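Local coordinates for CYTH domain-containing protein (Pyrococcus horikoshii, PDB 2DC4), which is of unknown function but carries a CYTH domain, a fold whose members typically bind triphosphate compounds with metal ions inside an antiparallel barrel, at residues 3-14 with 116-127. Numbering follows the deposited sequence.
Sequences IEVKFRVNFEDI and RVEKAGDFLDIE
F7 and L124 bond to each other both ways through their backbones in the antiparallel pairing of strands 3-8 and 121-127, which joins the first and last strands of the CYTH barrel. V5 and I126 repeat this reciprocal pair, and V9 N extends the ladder to D122 O (3.1 Å). F123 and L124 point to opposite faces. On one, F123 CE2 sits over one face of the R8 guanidinium, 3.7 Å from R8 NE, with ring and guanidinium planes 51° apart, so they do not stack; R8 also pairs with E155. Beside it, the aliphatic part of K6 runs past D125, whose OD2 bonds Y159 while K6 NZ reaches the carbonyl of K157. On the other face, L124 packs its CB against V9 CG1 and its CD2 against I14 CG1 (both 4.0 Å), linking the sheet to helix 11-14.

Where the chain turns into that helix, the R116 guanidinium lies flat on the F11 ring (planes 4° apart), and R116 CD sits over the same face of F11, 3.5 Å from the ring centroid. Bends at chi2 and chi3 (76°) fold the arginine back across the phenyl, while NE and NH2 grip the two carboxylate oxygens of D122, NE to OD1 at 3.0 Å. A leucine in place of R116 would probably leave the D122 carboxylate without its two-nitrogen partner and freer to turn, and the F11 face without its flat cation. One water bridges D122 OD2 to F11 N, and another joins E12 to R116. R116, on strand 110-117, is thus fastened both to D122 of the next strand and to the helix start, which the F11 N water links directly to D122, alongside the backbone ladder that closes the barrel.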
# COMPACT_ATOMS: atom_id res chain seq x y z
N ILE A 3 20.66 4.31 9.37
CA ILE A 3 22.00 4.90 9.30
C ILE A 3 22.79 4.15 8.24
O ILE A 3 22.95 2.93 8.30
CB ILE A 3 22.73 4.78 10.66
CG1 ILE A 3 21.97 5.57 11.73
CG2 ILE A 3 24.15 5.32 10.53
CD1 ILE A 3 21.84 7.06 11.44
N GLU A 4 23.29 4.89 7.25
CA GLU A 4 24.04 4.26 6.19
C GLU A 4 24.93 5.22 5.41
O GLU A 4 24.63 6.40 5.29
CB GLU A 4 23.08 3.58 5.22
CG GLU A 4 21.95 4.47 4.75
CD GLU A 4 21.09 3.81 3.68
OE1 GLU A 4 20.70 2.64 3.87
OE2 GLU A 4 20.80 4.47 2.66
N VAL A 5 26.03 4.69 4.90
CA VAL A 5 26.96 5.46 4.10
C VAL A 5 27.11 4.73 2.78
O VAL A 5 27.26 3.50 2.75
CB VAL A 5 28.34 5.59 4.78
CG1 VAL A 5 29.26 6.45 3.93
CG2 VAL A 5 28.17 6.19 6.16
N LYS A 6 27.07 5.48 1.68
CA LYS A 6 27.17 4.92 0.34
C LYS A 6 28.55 5.20 -0.24
O LYS A 6 29.08 6.30 -0.05
CB LYS A 6 26.10 5.54 -0.56
CG LYS A 6 26.04 4.96 -1.97
CD LYS A 6 25.04 5.72 -2.84
CE LYS A 6 23.64 5.67 -2.27
NZ LYS A 6 22.67 6.42 -3.12
N PHE A 7 29.11 4.22 -0.94
CA PHE A 7 30.43 4.36 -1.55
C PHE A 7 30.41 3.98 -3.02
O PHE A 7 29.74 3.02 -3.42
CB PHE A 7 31.47 3.48 -0.84
CG PHE A 7 31.62 3.76 0.62
CD1 PHE A 7 30.73 3.22 1.55
CD2 PHE A 7 32.66 4.57 1.08
CE1 PHE A 7 30.88 3.47 2.91
CE2 PHE A 7 32.81 4.82 2.44
CZ PHE A 7 31.92 4.27 3.36
N ARG A 8 31.16 4.72 -3.84
CA ARG A 8 31.26 4.40 -5.26
C ARG A 8 32.38 3.36 -5.25
O ARG A 8 33.46 3.61 -4.71
CB ARG A 8 31.66 5.64 -6.06
CG ARG A 8 31.03 5.74 -7.43
CD ARG A 8 30.98 7.20 -7.89
NE ARG A 8 29.91 7.41 -8.86
CZ ARG A 8 29.16 8.50 -8.91
NH1 ARG A 8 29.36 9.48 -8.05
NH2 ARG A 8 28.20 8.61 -9.81
N VAL A 9 32.13 2.20 -5.84
CA VAL A 9 33.13 1.14 -5.80
C VAL A 9 33.30 0.34 -7.08
O VAL A 9 32.53 0.49 -8.03
CB VAL A 9 32.76 0.10 -4.73
CG1 VAL A 9 32.60 0.76 -3.38
CG2 VAL A 9 31.48 -0.62 -5.15
N ASN A 10 34.33 -0.50 -7.09
CA ASN A 10 34.55 -1.40 -8.21
C ASN A 10 33.90 -2.69 -7.71
O ASN A 10 34.35 -3.29 -6.73
CB ASN A 10 36.04 -1.64 -8.48
CG ASN A 10 36.25 -2.69 -9.56
OD1 ASN A 10 36.07 -3.88 -9.33
ND2 ASN A 10 36.63 -2.24 -10.76
N PHE A 11 32.82 -3.08 -8.37
CA PHE A 11 32.06 -4.26 -7.99
C PHE A 11 32.85 -5.52 -7.65
O PHE A 11 32.74 -6.06 -6.55
CB PHE A 11 31.06 -4.62 -9.09
CG PHE A 11 30.17 -5.77 -8.73
CD1 PHE A 11 29.08 -5.58 -7.89
CD2 PHE A 11 30.46 -7.06 -9.17
CE1 PHE A 11 28.29 -6.66 -7.49
CE2 PHE A 11 29.68 -8.14 -8.78
CZ PHE A 11 28.59 -7.94 -7.94
N GLU A 12 33.64 -6.00 -8.60
CA GLU A 12 34.42 -7.21 -8.39
C GLU A 12 35.39 -7.14 -7.22
O GLU A 12 35.47 -8.08 -6.43
CB GLU A 12 35.17 -7.58 -9.68
CG GLU A 12 34.27 -7.99 -10.84
CD GLU A 12 33.62 -6.82 -11.56
OE1 GLU A 12 32.79 -7.06 -12.46
OE2 GLU A 12 33.95 -5.65 -11.23
N ASP A 13 36.12 -6.04 -7.11
CA ASP A 13 37.09 -5.88 -6.03
C ASP A 13 36.45 -5.87 -4.65
O ASP A 13 36.88 -6.58 -3.74
CB ASP A 13 37.90 -4.60 -6.23
CG ASP A 13 38.61 -4.55 -7.57
OD1 ASP A 13 39.26 -5.56 -7.94
OD2 ASP A 13 38.54 -3.51 -8.26
N ILE A 14 35.40 -5.06 -4.48
CA ILE A 14 34.75 -4.96 -3.18
C ILE A 14 33.98 -6.22 -2.79
O ILE A 14 33.90 -6.56 -1.61
CB ILE A 14 33.82 -3.73 -3.12
CG1 ILE A 14 33.62 -3.30 -1.67
CG2 ILE A 14 32.49 -4.03 -3.79
CD1 ILE A 14 34.88 -2.74 -1.02
N ARG A 116 24.50 -2.86 -8.30
CA ARG A 116 24.91 -2.60 -9.68
C ARG A 116 23.68 -1.87 -10.21
O ARG A 116 22.67 -2.50 -10.54
CB ARG A 116 25.17 -3.90 -10.43
CG ARG A 116 26.16 -4.80 -9.71
CD ARG A 116 27.00 -5.62 -10.66
NE ARG A 116 28.04 -4.82 -11.29
CZ ARG A 116 28.94 -5.30 -12.14
NH1 ARG A 116 28.93 -6.59 -12.46
NH2 ARG A 116 29.87 -4.50 -12.64
N VAL A 117 23.77 -0.55 -10.26
CA VAL A 117 22.64 0.32 -10.64
C VAL A 117 22.66 0.71 -12.12
O VAL A 117 23.58 1.34 -12.62
CB VAL A 117 22.67 1.59 -9.80
CG1 VAL A 117 21.41 2.41 -10.08
CG2 VAL A 117 22.73 1.26 -8.33
N GLU A 118 21.58 0.29 -12.83
CA GLU A 118 21.43 0.67 -14.24
C GLU A 118 21.53 2.21 -14.42
O GLU A 118 20.94 2.99 -13.69
CB GLU A 118 20.08 0.13 -14.76
CG GLU A 118 20.12 -1.39 -15.02
CD GLU A 118 18.88 -1.85 -15.79
OE1 GLU A 118 18.46 -2.98 -15.60
OE2 GLU A 118 18.40 -1.10 -16.65
N LYS A 119 22.38 2.62 -15.40
CA LYS A 119 22.54 4.05 -15.73
C LYS A 119 23.14 4.89 -14.59
O LYS A 119 23.01 6.10 -14.56
CB LYS A 119 21.16 4.61 -16.10
CG LYS A 119 20.56 3.93 -17.34
CD LYS A 119 19.21 4.50 -17.75
CE LYS A 119 18.61 3.74 -18.93
NZ LYS A 119 17.28 4.28 -19.24
N ALA A 120 23.83 4.26 -13.66
CA ALA A 120 24.46 5.00 -12.57
C ALA A 120 25.84 4.46 -12.22
O ALA A 120 26.79 5.22 -12.06
CB ALA A 120 23.57 5.00 -11.34
N GLY A 121 25.96 3.14 -12.09
CA GLY A 121 27.23 2.53 -11.76
C GLY A 121 27.14 1.57 -10.59
O GLY A 121 26.04 1.15 -10.22
N ASP A 122 28.28 1.24 -9.99
CA ASP A 122 28.29 0.31 -8.86
C ASP A 122 28.53 1.03 -7.54
O ASP A 122 29.44 1.85 -7.41
CB ASP A 122 29.35 -0.77 -9.08
CG ASP A 122 29.12 -1.55 -10.36
OD1 ASP A 122 27.96 -1.92 -10.64
OD2 ASP A 122 30.10 -1.79 -11.10
N PHE A 123 27.70 0.71 -6.55
CA PHE A 123 27.80 1.35 -5.24
C PHE A 123 27.65 0.33 -4.13
O PHE A 123 27.03 -0.72 -4.31
CB PHE A 123 26.70 2.40 -5.08
CG PHE A 123 26.71 3.46 -6.15
CD1 PHE A 123 26.14 3.22 -7.39
CD2 PHE A 123 27.30 4.69 -5.91
CE1 PHE A 123 26.17 4.20 -8.38
CE2 PHE A 123 27.33 5.68 -6.89
CZ PHE A 123 26.77 5.43 -8.12
N LEU A 124 28.24 0.66 -2.98
CA LEU A 124 28.13 -0.21 -1.82
C LEU A 124 27.52 0.63 -0.71
O LEU A 124 28.03 1.70 -0.40
CB LEU A 124 29.50 -0.71 -1.34
CG LEU A 124 29.46 -1.38 0.04
CD1 LEU A 124 28.74 -2.72 -0.05
CD2 LEU A 124 30.87 -1.57 0.59
N ASP A 125 26.42 0.16 -0.15
CA ASP A 125 25.80 0.87 0.96
C ASP A 125 26.16 0.05 2.19
O ASP A 125 25.98 -1.17 2.20
CB ASP A 125 24.28 0.92 0.82
CG ASP A 125 23.82 2.00 -0.13
OD1 ASP A 125 24.19 3.17 0.08
OD2 ASP A 125 23.07 1.69 -1.08
N ILE A 126 26.70 0.70 3.21
CA ILE A 126 27.03 0.01 4.45
C ILE A 126 26.02 0.55 5.45
O ILE A 126 26.00 1.75 5.76
CB ILE A 126 28.46 0.30 4.93
CG1 ILE A 126 29.47 -0.10 3.85
CG2 ILE A 126 28.74 -0.48 6.22
CD1 ILE A 126 30.94 0.07 4.28
N GLU A 127 25.18 -0.34 5.95
CA GLU A 127 24.10 0.01 6.87
C GLU A 127 24.31 -0.61 8.25
O GLU A 127 24.79 -1.73 8.39
CB GLU A 127 22.78 -0.48 6.27
CG GLU A 127 22.25 0.47 5.20
CD GLU A 127 20.91 -0.05 4.70
OE1 GLU A 127 20.11 -0.48 5.51
OE2 GLU A 127 20.69 -0.01 3.49
O HOH W 1 32.57 -1.82 -10.81
O HOH W 2 31.21 -6.62 -14.67